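Local coordinates for LbaCas13a H328A (C2c2) (Lachnospiraceae bacterium NK4A179, PDB 5WLH), which is a CRISPR RNA-guided, RNA-targeting Cas13a nuclease that binds crRNA and cleaves RNA at adenines, probably through a pair of HEPN domains, at residues A[525-528]-A[529-532]; A[621-624]-A[625-629]; A[1250-1253]-A[1254-1257]. One frame throughout, in Å; residues are numbered along the deposited sequence.

Interaction 1 (A[525-528]-A[529-532])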
ATOM      1  N   SER A 525     -18.259  11.965 -19.332  1.00 29.80           N
ATOM      2  CA  SER A 525     -17.113  12.346 -18.513  1.00 31.91           C
ATOM      3  C   SER A 525     -15.928  11.402 -18.661  1.00 28.62           C
ATOM      4  O   SER A 525     -14.878  11.659 -18.068  1.00 26.14           O
ATOM      5  CB  SER A 525     -17.524  12.419 -17.036  1.00 36.88           C
ATOM      6  OG  SER A 525     -18.305  11.293 -16.678  1.00 39.91           O
ATOM      7  N   ASP A 526     -16.061  10.323 -19.421  1.00 29.57           N
ATOM      8  CA  ASP A 526     -14.974   9.365 -19.596  1.00 29.32           C
ATOM      9  C   ASP A 526     -14.411   9.561 -20.999  1.00 27.36           C
ATOM     10  O   ASP A 526     -14.996   9.105 -21.984  1.00 27.46           O
ATOM     11  CB  ASP A 526     -15.458   7.940 -19.350  1.00 26.89           C
ATOM     12  CG  ASP A 526     -14.309   6.927 -19.297  1.00 26.59           C
ATOM     13  OD1 ASP A 526     -13.165   7.289 -19.648  1.00 29.06           O
ATOM     14  OD2 ASP A 526     -14.566   5.773 -18.907  1.00 29.70           O
ATOM     15  N   PHE A 527     -13.258  10.237 -21.074  1.00 26.48           N
ATOM     16  CA  PHE A 527     -12.572  10.450 -22.346  1.00 26.47           C
ATOM     17  C   PHE A 527     -12.426   9.165 -23.149  1.00 26.93           C
ATOM     18  O   PHE A 527     -12.634   9.155 -24.372  1.00 26.43           O
ATOM     19  CB  PHE A 527     -11.191  11.051 -22.079  1.00 28.14           C
ATOM     20  CG  PHE A 527     -10.329  11.137 -23.299  1.00 27.95           C
ATOM     21  CD1 PHE A 527     -10.726  11.908 -24.379  1.00 29.20           C
ATOM     22  CD2 PHE A 527      -9.128  10.457 -23.368  1.00 25.21           C
ATOM     23  CE1 PHE A 527      -9.946  11.999 -25.501  1.00 29.33           C
ATOM     24  CE2 PHE A 527      -8.333  10.545 -24.500  1.00 30.77           C
ATOM     25  CZ  PHE A 527      -8.748  11.316 -25.572  1.00 34.92           C
ATOM     26  N   LEU A 528     -12.047   8.069 -22.485  1.00 22.87           N
ATOM     27  CA  LEU A 528     -11.773   6.827 -23.198  1.00 22.75           C
ATOM     28  C   LEU A 528     -13.010   6.219 -23.841  1.00 24.87           C
ATOM     29  O   LEU A 528     -12.879   5.373 -24.723  1.00 27.81           O
ATOM     30  CB  LEU A 528     -11.162   5.797 -22.256  1.00 25.20           C
ATOM     31  CG  LEU A 528      -9.791   6.200 -21.733  1.00 24.45           C
ATOM     32  CD1 LEU A 528      -9.173   5.035 -20.909  1.00 23.58           C
ATOM     33  CD2 LEU A 528      -8.881   6.610 -22.880  1.00 25.49           C
ATOM     34  N   LEU A 529     -14.195   6.611 -23.419  1.00 27.49           N
ATOM     35  CA  LEU A 529     -15.402   6.043 -23.996  1.00 26.69           C
ATOM     36  C   LEU A 529     -15.990   6.907 -25.103  1.00 29.28           C
ATOM     37  O   LEU A 529     -17.024   6.534 -25.673  1.00 31.42           O
ATOM     38  CB  LEU A 529     -16.439   5.793 -22.899  1.00 26.93           C
ATOM     39  CG  LEU A 529     -15.964   4.727 -21.900  1.00 26.70           C
ATOM     40  CD1 LEU A 529     -17.076   4.364 -20.957  1.00 31.09           C
ATOM     41  CD2 LEU A 529     -15.403   3.479 -22.638  1.00 23.01           C
ATOM     42  N   LEU A 530     -15.353   8.028 -25.440  1.00 27.99           N
ATOM     43  CA  LEU A 530     -15.812   8.802 -26.589  1.00 29.78           C
ATOM     44  C   LEU A 530     -15.649   7.980 -27.858  1.00 32.16           C
ATOM     45  O   LEU A 530     -14.758   7.137 -27.966  1.00 31.91           O
ATOM     46  CB  LEU A 530     -15.053  10.127 -26.708  1.00 26.90           C
ATOM     47  CG  LEU A 530     -15.197  11.128 -25.549  1.00 25.00           C
ATOM     48  CD1 LEU A 530     -14.545  12.458 -25.900  1.00 33.56           C
ATOM     49  CD2 LEU A 530     -16.653  11.326 -25.120  1.00 27.43           C
ATOM     50  N   LYS A 531     -16.539   8.215 -28.814  1.00 30.67           N
ATOM     51  CA  LYS A 531     -16.642   7.396 -30.008  1.00 31.44           C
ATOM     52  C   LYS A 531     -16.034   8.102 -31.213  1.00 30.05           C
ATOM     53  O   LYS A 531     -15.948   9.333 -31.244  1.00 28.57           O
ATOM     54  CB  LYS A 531     -18.114   7.050 -30.274  1.00 30.62           C
ATOM     55  CG  LYS A 531     -18.723   6.146 -29.207  1.00 42.08           C
ATOM     56  CD  LYS A 531     -18.194   4.720 -29.315  1.00 48.90           C
ATOM     57  CE  LYS A 531     -18.485   3.908 -28.054  1.00 51.91           C
ATOM     58  NZ  LYS A 531     -17.433   4.069 -26.990  1.00 53.74           N
ATOM     59  N   PRO A 532     -15.591   7.350 -32.226  1.00 31.49           N
ATOM     60  CA  PRO A 532     -14.880   7.966 -33.352  1.00 33.87           C
ATOM     61  C   PRO A 532     -15.770   8.918 -34.144  1.00 33.83           C
ATOM     62  O   PRO A 532     -16.999   8.898 -34.042  1.00 36.43           O
ATOM     63  CB  PRO A 532     -14.459   6.765 -34.210  1.00 35.93           C
ATOM     64  CG  PRO A 532     -14.559   5.586 -33.313  1.00 39.32           C
ATOM     65  CD  PRO A 532     -15.670   5.886 -32.365  1.00 33.84           C
TER

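Interaction 2 (A[621-624]-A[625-629])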
ATOM      1  N   LYS A 621      -1.333   0.657 -35.914  1.00 30.85           N
ATOM      2  CA  LYS A 621      -0.102   0.187 -35.286  1.00 30.23           C
ATOM      3  C   LYS A 621       1.119   0.713 -36.011  1.00 31.95           C
ATOM      4  O   LYS A 621       2.155   0.954 -35.385  1.00 29.94           O
ATOM      5  CB  LYS A 621      -0.056  -1.343 -35.253  1.00 30.41           C
ATOM      6  CG  LYS A 621      -1.230  -2.003 -34.544  1.00 36.18           C
ATOM      7  CD  LYS A 621      -1.077  -3.523 -34.600  1.00 45.45           C
ATOM      8  CE  LYS A 621      -0.468  -3.972 -35.931  1.00 52.05           C
ATOM      9  NZ  LYS A 621      -1.162  -5.160 -36.496  1.00 54.89           N
ATOM     10  N   GLU A 622       1.025   0.894 -37.328  1.00 28.69           N
ATOM     11  CA  GLU A 622       2.164   1.430 -38.059  1.00 28.75           C
ATOM     12  C   GLU A 622       2.466   2.854 -37.619  1.00 26.50           C
ATOM     13  O   GLU A 622       3.632   3.237 -37.489  1.00 29.80           O
ATOM     14  CB  GLU A 622       1.898   1.367 -39.567  1.00 30.36           C
ATOM     15  CG  GLU A 622       1.881  -0.062 -40.114  1.00 34.57           C
ATOM     16  CD  GLU A 622       0.599  -0.821 -39.785  1.00 45.25           C
ATOM     17  OE1 GLU A 622      -0.487  -0.199 -39.748  1.00 45.07           O
ATOM     18  OE2 GLU A 622       0.680  -2.046 -39.559  1.00 54.16           O
ATOM     19  N   LEU A 623       1.424   3.652 -37.379  1.00 28.64           N
ATOM     20  CA  LEU A 623       1.641   5.021 -36.925  1.00 28.74           C
ATOM     21  C   LEU A 623       2.317   5.043 -35.556  1.00 29.46           C
ATOM     22  O   LEU A 623       3.360   5.683 -35.377  1.00 30.10           O
ATOM     23  CB  LEU A 623       0.312   5.771 -36.893  1.00 30.63           C
ATOM     24  CG  LEU A 623       0.287   7.133 -36.185  1.00 29.87           C
ATOM     25  CD1 LEU A 623       1.280   8.128 -36.788  1.00 28.32           C
ATOM     26  CD2 LEU A 623      -1.132   7.684 -36.186  1.00 31.76           C
ATOM     27  N   ILE A 624       1.746   4.327 -34.584  1.00 33.12           N
ATOM     28  CA  ILE A 624       2.307   4.316 -33.233  1.00 27.30           C
ATOM     29  C   ILE A 624       3.737   3.788 -33.252  1.00 30.19           C
ATOM     30  O   ILE A 624       4.635   4.352 -32.614  1.00 26.30           O
ATOM     31  CB  ILE A 624       1.409   3.494 -32.285  1.00 24.99           C
ATOM     32  CG1 ILE A 624      -0.030   4.009 -32.315  1.00 26.52           C
ATOM     33  CG2 ILE A 624       1.965   3.535 -30.850  1.00 26.83           C
ATOM     34  CD1 ILE A 624      -0.185   5.454 -31.856  1.00 29.16           C
ATOM     35  N   SER A 625       3.975   2.707 -33.999  1.00 29.45           N
ATOM     36  CA  SER A 625       5.314   2.141 -34.101  1.00 28.14           C
ATOM     37  C   SER A 625       6.292   3.128 -34.723  1.00 30.36           C
ATOM     38  O   SER A 625       7.444   3.227 -34.288  1.00 29.88           O
ATOM     39  CB  SER A 625       5.271   0.849 -34.922  1.00 32.54           C
ATOM     40  OG  SER A 625       6.579   0.474 -35.314  1.00 38.65           O
ATOM     41  N   ALA A 626       5.859   3.853 -35.756  1.00 31.19           N
ATOM     42  CA  ALA A 626       6.738   4.843 -36.370  1.00 31.41           C
ATOM     43  C   ALA A 626       6.995   6.009 -35.432  1.00 30.97           C
ATOM     44  O   ALA A 626       8.089   6.589 -35.447  1.00 30.03           O
ATOM     45  CB  ALA A 626       6.133   5.344 -37.687  1.00 28.41           C
ATOM     46  N   MET A 627       6.007   6.374 -34.619  1.00 27.79           N
ATOM     47  CA  MET A 627       6.238   7.421 -33.629  1.00 27.69           C
ATOM     48  C   MET A 627       7.228   6.963 -32.571  1.00 27.96           C
ATOM     49  O   MET A 627       8.096   7.738 -32.149  1.00 29.85           O
ATOM     50  CB  MET A 627       4.924   7.841 -32.986  1.00 26.15           C
ATOM     51  CG  MET A 627       4.065   8.713 -33.873  1.00 30.91           C
ATOM     52  SD  MET A 627       2.543   9.218 -33.063  1.00 35.53           S
ATOM     53  CE  MET A 627       3.086  10.608 -32.056  1.00 32.02           C
ATOM     54  N   PHE A 628       7.129   5.702 -32.142  1.00 26.29           N
ATOM     55  CA  PHE A 628       8.117   5.182 -31.206  1.00 28.94           C
ATOM     56  C   PHE A 628       9.513   5.230 -31.807  1.00 26.69           C
ATOM     57  O   PHE A 628      10.461   5.691 -31.162  1.00 26.29           O
ATOM     58  CB  PHE A 628       7.790   3.752 -30.791  1.00 26.65           C
ATOM     59  CG  PHE A 628       8.796   3.179 -29.832  1.00 28.58           C
ATOM     60  CD1 PHE A 628       8.792   3.565 -28.497  1.00 27.99           C
ATOM     61  CD2 PHE A 628       9.765   2.290 -30.263  1.00 27.15           C
ATOM     62  CE1 PHE A 628       9.725   3.051 -27.617  1.00 24.54           C
ATOM     63  CE2 PHE A 628      10.697   1.775 -29.389  1.00 30.81           C
ATOM     64  CZ  PHE A 628      10.681   2.166 -28.058  1.00 28.09           C
ATOM     65  N   GLU A 629       9.670   4.733 -33.038  1.00 28.36           N
ATOM     66  CA  GLU A 629      10.998   4.773 -33.642  1.00 26.68           C
ATOM     67  C   GLU A 629      11.495   6.207 -33.748  1.00 26.66           C
ATOM     68  O   GLU A 629      12.669   6.483 -33.493  1.00 27.67           O
ATOM     69  CB  GLU A 629      10.997   4.101 -35.015  1.00 30.79           C
ATOM     70  CG  GLU A 629      12.354   4.191 -35.704  1.00 38.77           C
ATOM     71  CD  GLU A 629      12.439   3.326 -36.937  1.00 45.57           C
ATOM     72  OE1 GLU A 629      11.398   3.167 -37.605  1.00 45.19           O
ATOM     73  OE2 GLU A 629      13.546   2.822 -37.242  1.00 49.83           O
TER

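Interaction 3 (A[1250-1253]-A[1254-1257])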
ATOM      1  N   GLU A1250     -12.581   8.415 -10.934  1.00 18.78           N
ATOM      2  CA  GLU A1250     -11.835   7.958 -12.101  1.00 20.60           C
ATOM      3  C   GLU A1250     -11.991   8.901 -13.283  1.00 23.59           C
ATOM      4  O   GLU A1250     -11.120   8.941 -14.163  1.00 23.92           O
ATOM      5  CB  GLU A1250     -12.247   6.547 -12.506  1.00 23.33           C
ATOM      6  CG  GLU A1250     -11.270   5.981 -13.538  1.00 28.93           C
ATOM      7  CD  GLU A1250     -11.265   4.477 -13.600  1.00 32.14           C
ATOM      8  OE1 GLU A1250     -12.095   3.860 -12.909  1.00 30.96           O
ATOM      9  OE2 GLU A1250     -10.417   3.919 -14.332  1.00 31.30           O
ATOM     10  N   HIS A1251     -13.086   9.641 -13.341  1.00 24.11           N
ATOM     11  CA  HIS A1251     -13.261  10.639 -14.380  1.00 24.34           C
ATOM     12  C   HIS A1251     -12.719  11.997 -13.986  1.00 24.35           C
ATOM     13  O   HIS A1251     -12.948  12.967 -14.718  1.00 24.85           O
ATOM     14  CB  HIS A1251     -14.734  10.775 -14.756  1.00 23.84           C
ATOM     15  CG  HIS A1251     -15.347   9.485 -15.186  1.00 27.07           C
ATOM     16  ND1 HIS A1251     -16.698   9.236 -15.094  1.00 31.49           N
ATOM     17  CD2 HIS A1251     -14.787   8.368 -15.705  1.00 30.23           C
ATOM     18  CE1 HIS A1251     -16.945   8.018 -15.544  1.00 30.25           C
ATOM     19  NE2 HIS A1251     -15.802   7.469 -15.916  1.00 30.64           N
ATOM     20  N   PHE A1252     -12.022  12.096 -12.849  1.00 23.07           N
ATOM     21  CA  PHE A1252     -11.326  13.316 -12.483  1.00 21.95           C
ATOM     22  C   PHE A1252     -12.298  14.493 -12.363  1.00 21.34           C
ATOM     23  O   PHE A1252     -11.934  15.630 -12.663  1.00 23.15           O
ATOM     24  CB  PHE A1252     -10.200  13.619 -13.489  1.00 23.88           C
ATOM     25  CG  PHE A1252      -9.010  12.673 -13.368  1.00 22.83           C
ATOM     26  CD1 PHE A1252      -9.097  11.352 -13.818  1.00 23.87           C
ATOM     27  CD2 PHE A1252      -7.835  13.090 -12.770  1.00 24.25           C
ATOM     28  CE1 PHE A1252      -8.014  10.475 -13.690  1.00 23.40           C
ATOM     29  CE2 PHE A1252      -6.737  12.216 -12.634  1.00 23.81           C
ATOM     30  CZ  PHE A1252      -6.830  10.914 -13.089  1.00 21.42           C
ATOM     31  N   ARG A1253     -13.535  14.215 -11.935  1.00 22.02           N
ATOM     32  CA  ARG A1253     -14.551  15.268 -11.873  1.00 21.13           C
ATOM     33  C   ARG A1253     -14.197  16.325 -10.836  1.00 27.48           C
ATOM     34  O   ARG A1253     -14.589  17.487 -10.981  1.00 27.81           O
ATOM     35  CB  ARG A1253     -15.922  14.671 -11.556  1.00 22.22           C
ATOM     36  CG  ARG A1253     -16.392  13.594 -12.524  1.00 25.92           C
ATOM     37  CD  ARG A1253     -16.550  14.156 -13.934  1.00 33.14           C
ATOM     38  NE  ARG A1253     -17.347  15.380 -13.945  1.00 33.51           N
ATOM     39  CZ  ARG A1253     -17.277  16.308 -14.894  1.00 39.18           C
ATOM     40  NH1 ARG A1253     -16.442  16.157 -15.916  1.00 38.02           N
ATOM     41  NH2 ARG A1253     -18.034  17.395 -14.818  1.00 39.22           N
ATOM     42  N   TYR A1254     -13.463  15.941  -9.784  1.00 24.21           N
ATOM     43  CA  TYR A1254     -13.042  16.920  -8.789  1.00 25.23           C
ATOM     44  C   TYR A1254     -12.386  18.123  -9.442  1.00 28.48           C
ATOM     45  O   TYR A1254     -12.602  19.269  -9.024  1.00 33.30           O
ATOM     46  CB  TYR A1254     -12.073  16.261  -7.811  1.00 26.70           C
ATOM     47  CG  TYR A1254     -11.294  17.231  -6.961  1.00 27.29           C
ATOM     48  CD1 TYR A1254     -11.851  17.774  -5.817  1.00 29.40           C
ATOM     49  CD2 TYR A1254      -9.985  17.561  -7.275  1.00 24.33           C
ATOM     50  CE1 TYR A1254     -11.136  18.648  -5.017  1.00 27.68           C
ATOM     51  CE2 TYR A1254      -9.248  18.429  -6.473  1.00 26.47           C
ATOM     52  CZ  TYR A1254      -9.834  18.967  -5.349  1.00 26.97           C
ATOM     53  OH  TYR A1254      -9.112  19.829  -4.556  1.00 28.41           O
ATOM     54  N   TYR A1255     -11.575  17.880 -10.467  1.00 25.69           N
ATOM     55  CA  TYR A1255     -10.779  18.928 -11.080  1.00 28.97           C
ATOM     56  C   TYR A1255     -11.599  19.840 -11.976  1.00 31.05           C
ATOM     57  O   TYR A1255     -11.098  20.895 -12.370  1.00 36.36           O
ATOM     58  CB  TYR A1255      -9.628  18.317 -11.876  1.00 26.42           C
ATOM     59  CG  TYR A1255      -8.626  17.626 -10.971  1.00 27.64           C
ATOM     60  CD1 TYR A1255      -7.821  18.374 -10.118  1.00 32.23           C
ATOM     61  CD2 TYR A1255      -8.504  16.238 -10.940  1.00 25.43           C
ATOM     62  CE1 TYR A1255      -6.896  17.764  -9.278  1.00 27.76           C
ATOM     63  CE2 TYR A1255      -7.568  15.614 -10.071  1.00 25.23           C
ATOM     64  CZ  TYR A1255      -6.774  16.396  -9.260  1.00 28.35           C
ATOM     65  OH  TYR A1255      -5.851  15.827  -8.394  1.00 31.95           O
ATOM     66  N   SER A1256     -12.827  19.447 -12.305  1.00 29.65           N
ATOM     67  CA  SER A1256     -13.749  20.279 -13.062  1.00 33.02           C
ATOM     68  C   SER A1256     -14.735  21.018 -12.175  1.00 39.15           C
ATOM     69  O   SER A1256     -15.130  22.140 -12.504  1.00 47.01           O
ATOM     70  CB  SER A1256     -14.525  19.422 -14.069  1.00 33.30           C
ATOM     71  OG  SER A1256     -13.656  18.952 -15.085  1.00 42.57           O
ATOM     72  N   SER A1257     -15.117  20.440 -11.047  1.00 37.43           N
ATOM     73  CA  SER A1257     -16.233  20.968 -10.279  1.00 41.18           C
ATOM     74  C   SER A1257     -15.871  21.405  -8.869  1.00 39.97           C
ATOM     75  O   SER A1257     -16.460  22.369  -8.382  1.00 37.89           O
ATOM     76  CB  SER A1257     -17.364  19.934 -10.207  1.00 41.68           C
ATOM     77  OG  SER A1257     -16.975  18.807  -9.449  1.00 48.26           O
TER
HETATM   78  O   HOH W   1     -16.274  18.524 -17.292  1.00 49.45           O

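Interaction 1 (A[525-528]-A[529-532])
The carboxylate of D526 lies against the aliphatic branch of L529 while closing an Asx turn. Its OD2 is 3.5 Å from L529 CG and also 3.5 Å from L529 CD1, a van der Waals contact of a charged oxygen with carbon, made beside polar bonds. OD1 accepts from L528 N at 3.1 Å, and the donor stands 45° out of the carboxylate plane. With CG anti to the backbone N (chi1 -171°), the carboxylate reaches forward to the amide two residues on. The chain then winds as 3-10 turns: L529 N bonds to D526 O at 3.0 Å and L530 N to F527 O at 3.1 Å, both donors standing well above the carbonyl planes. R603 holds OD2 in a salt bridge; it begins an R-X4-H sequence of the kind that marks HEPN nucleases. With an alanine here in place of D526, L528 N would probably lose the acceptor that closes the turn and R603 its carboxylate mate. L528 and F527 face helices 486-517 and 588-602, so the turn seats this loop on both. F527 crosses L530 at about a right angle, F527 CD1 meeting L530 CD1 at 4.1 Å.

Interaction 2 (A[621-624]-A[625-629])
M627 runs beside L623 one turn later on the alpha-helix 621-632, a classic i, i+4 pair whose side chains point the same way. Traced outward, M627 CB sits over the preceding turn, 3.5 Å from I624 O. M627 CG comes next, 3.5 Å from L623 O and 4.1 Å from L623 CD1. M627 SD continues the extended line (chi2 -179°) and is again 4.1 Å from L623 CD1, so one leucine methyl spans two atoms of the methionine. At the last bond chi3 bends the chain, turning CE aside, and the side chain also packs on F567 and W573 of nearby loops. L623 meets it because its CG lies anti to its own backbone N. The backbone beneath is a regular i, i+4 helix: M627 N bonds to L623 O at 2.8 Å, and the amides of S625 and A626 bond likewise to the carbonyls of K621 and E622. At the start of the helix, N620 OD1 accepts from L623 N. The other flanks meet different partners: A626 and L623 pack on Y581, I624 on Q904 and I908 of helix 901-911, and F628 meets Y907 edge-to-face. The two segments thus join helix 621-632 to its neighbours, while within it F628 N closes on I624 O at 2.9 Å.

Interaction 3 (A[1250-1253]-A[1254-1257])
F1252 and Y1255 lie side by side, Y1255 CD2 reaching the edge of the F1252 ring, near its plane, with F1252 CD2 at 3.7 Å. Beside them R1253 O takes two backbone donors: S1257 N arrives at 3.0 Å almost in line with C=O (170°), and S1256 N at 2.9 Å stands above the carbonyl plane. The R1253 side chain folds back, bent at chi2 -62° and chi3 -50°, which brings one guanidinium face under S1256 CB, 4.1 Å from NH2. A water accepts from R1253 NH1 at 2.7 Å and reaches S1256 OG only weakly, at 3.5 Å. What positions this group is a Schellman motif: F1252, with its positive phi, is the C-prime residue ending helix 1239-1250, and R1253 N turns back to Y1248 O. Y1255 N then bonds to F1252 O at 3.2 Å as the chain enters the short helix 1254-1257. Within the Schellman turn H1251, next to F1252, closes an R-X4-H sequence begun by R1246, as in HEPN nucleases, and E1250 forms a salt bridge with R1246. Farther out, F1252 meets F508 edge-to-face on helix 486-517 and packs on Q1119 and I1123, while Y1255 packs on A1115, wedging the bend between helices 486-517 and 1106-1145.

In the fold
Along the chain the three contacts come in numerical order and do not interleave. Interactions 1 and 3 are neighbours, their centres about 15 Å apart: S525 OG stands 3.1 Å from H1251 ND1 and D526 CB 3.5 Å from H1251 NE2, both as packing, and both contacts lean on helix 486-517. They therefore bring together the surroundings of R603 and of H1251, members of two R-X4-H sequences far apart in the chain, consistent with a composite HEPN nuclease site. Interaction 2 stands apart on helix 621-632, its centre about 23 Å from interaction 1 and 31 Å from interaction 3, packed instead against helices 891-898 and 901-911.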